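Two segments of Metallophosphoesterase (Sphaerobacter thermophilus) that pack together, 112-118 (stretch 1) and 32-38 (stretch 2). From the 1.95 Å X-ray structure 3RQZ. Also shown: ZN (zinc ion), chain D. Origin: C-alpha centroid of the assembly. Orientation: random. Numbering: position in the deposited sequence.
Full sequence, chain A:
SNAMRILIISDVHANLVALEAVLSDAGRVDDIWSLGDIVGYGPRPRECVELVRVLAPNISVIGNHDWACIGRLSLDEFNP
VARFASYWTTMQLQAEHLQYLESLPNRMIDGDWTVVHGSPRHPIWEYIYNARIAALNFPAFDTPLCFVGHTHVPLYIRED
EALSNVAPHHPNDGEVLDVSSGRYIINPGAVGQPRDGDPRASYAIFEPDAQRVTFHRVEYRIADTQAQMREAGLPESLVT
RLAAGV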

# COMPACT_ATOMS: atom_id res chain seq x y z
N ASP A 112 -0.91 10.31 -17.19
CA ASP A 112 0.45 9.74 -17.15
C ASP A 112 0.67 8.61 -16.14
O ASP A 112 1.80 8.17 -15.94
CB ASP A 112 1.47 10.85 -16.91
CG ASP A 112 1.67 11.73 -18.12
OD1 ASP A 112 1.25 11.34 -19.25
OD2 ASP A 112 2.26 12.83 -17.94
N TRP A 113 -0.39 8.12 -15.50
CA TRP A 113 -0.16 7.04 -14.52
C TRP A 113 -1.12 5.88 -14.55
O TRP A 113 -2.27 6.03 -14.88
CB TRP A 113 -0.04 7.59 -13.09
CG TRP A 113 -1.07 8.60 -12.73
CD1 TRP A 113 -2.33 8.36 -12.24
CD2 TRP A 113 -0.93 10.03 -12.81
NE1 TRP A 113 -2.99 9.57 -12.02
CE2 TRP A 113 -2.14 10.60 -12.36
CE3 TRP A 113 0.11 10.88 -13.23
CZ2 TRP A 113 -2.36 11.99 -12.31
CZ3 TRP A 113 -0.10 12.27 -13.18
CH2 TRP A 113 -1.33 12.81 -12.72
N THR A 114 -0.60 4.70 -14.19
CA THR A 114 -1.38 3.50 -14.02
C THR A 114 -1.13 3.12 -12.57
O THR A 114 0.01 3.28 -12.07
CB THR A 114 -0.88 2.38 -14.96
OG1 THR A 114 -1.07 2.80 -16.33
CG2 THR A 114 -1.64 1.07 -14.69
N VAL A 115 -2.19 2.66 -11.88
CA VAL A 115 -2.06 2.30 -10.46
C VAL A 115 -2.73 0.94 -10.22
O VAL A 115 -3.90 0.73 -10.62
CB VAL A 115 -2.74 3.35 -9.54
CG1 VAL A 115 -2.61 2.89 -8.03
CG2 VAL A 115 -2.14 4.76 -9.77
N VAL A 116 -1.97 0.02 -9.62
CA VAL A 116 -2.43 -1.33 -9.28
C VAL A 116 -1.82 -1.70 -7.92
O VAL A 116 -0.86 -1.07 -7.43
CB VAL A 116 -1.97 -2.41 -10.32
CG1 VAL A 116 -2.71 -2.24 -11.67
CG2 VAL A 116 -0.42 -2.35 -10.53
N HIS A 117 -2.37 -2.73 -7.30
CA HIS A 117 -1.82 -3.17 -6.05
C HIS A 117 -0.53 -3.96 -6.25
O HIS A 117 0.43 -3.79 -5.50
CB HIS A 117 -2.84 -4.08 -5.34
CG HIS A 117 -2.33 -4.59 -4.03
ND1 HIS A 117 -2.11 -3.76 -2.96
CD2 HIS A 117 -1.98 -5.84 -3.63
CE1 HIS A 117 -1.64 -4.48 -1.95
NE2 HIS A 117 -1.56 -5.74 -2.33
N GLY A 118 -0.53 -4.85 -7.22
CA GLY A 118 0.58 -5.80 -7.39
C GLY A 118 1.38 -5.49 -8.65
O GLY A 118 2.47 -4.93 -8.59
ZN ZN D . -0.11 -6.06 1.67
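Stretch 2, residues 32-38: IWSLGDI

Stretch 2 lies alongside stretch 1 in nearly the same direction, a side-chain-mediated contact that runs from an aromatic pair at one end, through an aliphatic middle, to a histidine and a zinc-binding aspartate at the other. Although any two residues that touch are at least 80 positions apart in sequence, the end-to-end directions of 113 to 117 and 33 to 37 differ by only 17°. Residues 32 to 34 are the final part of a strand that begins earlier in the chain; from Leu35 onward the backbone is loop, and His117 in stretch 1 is likewise outside the strand.

The two segments are not joined by backbone-to-backbone hydrogen bonds. Their closest CA atoms, those of His117 and Leu35, stand 5.1 Å apart, and farther back along the strands side chains fill the space between the chains. Alternation sets which residues take part: Trp113 and Val115 point their CA-to-CB bonds toward stretch 2, while Thr114 between them is out of reach. On the other side Trp33 points toward stretch 1 and Ser34 points away.

Trp33, with chi1 in the m well, extends its indole to meet that of Trp113, whose chi1 is p. Its CH2 sits over one face of the Trp113 ring, 3.3 Å from Trp113 NE1 and 3.4 Å from Trp113 CE2. The five-membered ring of Trp113 and the six-membered ring of Trp33 have centroids 4.3 Å apart and planes inclined at 42°, an oblique pairing. Trp33 also reaches Val115, more loosely, with Val115 CG2 at 4.2 Å from Trp33 CE3. The other methyl of Val115 packs against Leu35, two residues further along: Val115 CG1 lies 3.4 Å from Leu35 CD1. One beta-branched side chain thus bridges two residues of the facing segment, and Leu35, whose own CA-to-CB bond points sideways, closes the apolar patch.

Where the strands give way to loop, polar contacts take over. His117, in the t rotamer, starts sideways, but the end of its side chain comes nearer to stretch 2, and its ND1 donates a hydrogen bond to the backbone O of Leu35 at 2.7 Å, with an N-H...O angle of 156°. The acceptor lies at the edge of the ring, near its plane, as a ring nitrogen donor requires. A backbone carbonyl thereby fixes the imidazole.

Gly36 follows with phi/psi of 94/-178. Any CB here would be jammed against the carbonyl O of Leu35 and would lie 3.3 Å from His117 ND1, so the turn calls for glycine on backbone grounds alone, and the histidine leaves little space besides. Asp37, at 54/53, then points toward stretch 1. Its OD2 binds the zinc ion at 2.2 Å and lies 3.1 Å from His117 NE2, placing the imidazole between the Leu35 carbonyl and a metal ligand, a fitting arrangement in a metallophosphoesterase. The zinc is completed by water 1 and atoms elsewhere in the structure.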

# COMPACT_ATOMS: atom_id res chain seq x y z
N ILE A 32 -5.02 12.07 -2.17
CA ILE A 32 -4.45 10.88 -1.54
C ILE A 32 -4.84 9.65 -2.38
O ILE A 32 -6.02 9.48 -2.74
CB ILE A 32 -4.93 10.77 -0.09
CG1 ILE A 32 -4.35 11.94 0.74
CG2 ILE A 32 -4.60 9.37 0.53
CD1 ILE A 32 -5.05 12.17 2.09
N TRP A 33 -3.85 8.85 -2.76
CA TRP A 33 -4.12 7.64 -3.54
C TRP A 33 -3.80 6.38 -2.74
O TRP A 33 -2.72 6.29 -2.17
CB TRP A 33 -3.25 7.57 -4.80
CG TRP A 33 -3.37 8.68 -5.78
CD1 TRP A 33 -4.32 9.68 -5.84
CD2 TRP A 33 -2.52 8.87 -6.91
NE1 TRP A 33 -4.07 10.49 -6.92
CE2 TRP A 33 -2.99 10.01 -7.60
CE3 TRP A 33 -1.40 8.19 -7.40
CZ2 TRP A 33 -2.36 10.51 -8.76
CZ3 TRP A 33 -0.77 8.69 -8.58
CH2 TRP A 33 -1.25 9.83 -9.22
N SER A 34 -4.73 5.44 -2.71
CA SER A 34 -4.53 4.17 -2.00
C SER A 34 -4.31 3.03 -2.98
O SER A 34 -5.09 2.82 -3.92
CB SER A 34 -5.73 3.87 -1.08
OG SER A 34 -5.69 2.52 -0.58
N LEU A 35 -3.24 2.27 -2.76
CA LEU A 35 -2.95 1.13 -3.58
C LEU A 35 -3.45 -0.19 -2.99
O LEU A 35 -3.04 -1.27 -3.42
CB LEU A 35 -1.43 1.08 -3.88
CG LEU A 35 -0.91 1.97 -4.99
CD1 LEU A 35 -1.40 3.42 -4.89
CD2 LEU A 35 0.68 1.91 -5.10
N GLY A 36 -4.36 -0.13 -2.03
CA GLY A 36 -5.02 -1.36 -1.58
C GLY A 36 -4.37 -2.00 -0.38
O GLY A 36 -3.37 -1.47 0.16
N ASP A 37 -4.93 -3.15 0.04
CA ASP A 37 -4.60 -3.76 1.32
C ASP A 37 -4.79 -2.76 2.49
O ASP A 37 -3.90 -2.55 3.31
CB ASP A 37 -3.20 -4.38 1.33
CG ASP A 37 -3.16 -5.77 0.72
OD1 ASP A 37 -4.21 -6.27 0.24
OD2 ASP A 37 -2.09 -6.37 0.70
N ILE A 38 -5.99 -2.18 2.53
CA ILE A 38 -6.45 -1.38 3.64
C ILE A 38 -6.64 -2.23 4.92
O ILE A 38 -6.50 -1.73 6.03
CB ILE A 38 -7.79 -0.74 3.26
CG1 ILE A 38 -7.69 -0.07 1.87
CG2 ILE A 38 -8.21 0.26 4.29
CD1 ILE A 38 -9.05 0.49 1.32
O HOH W 1 0.24 -8.46 2.01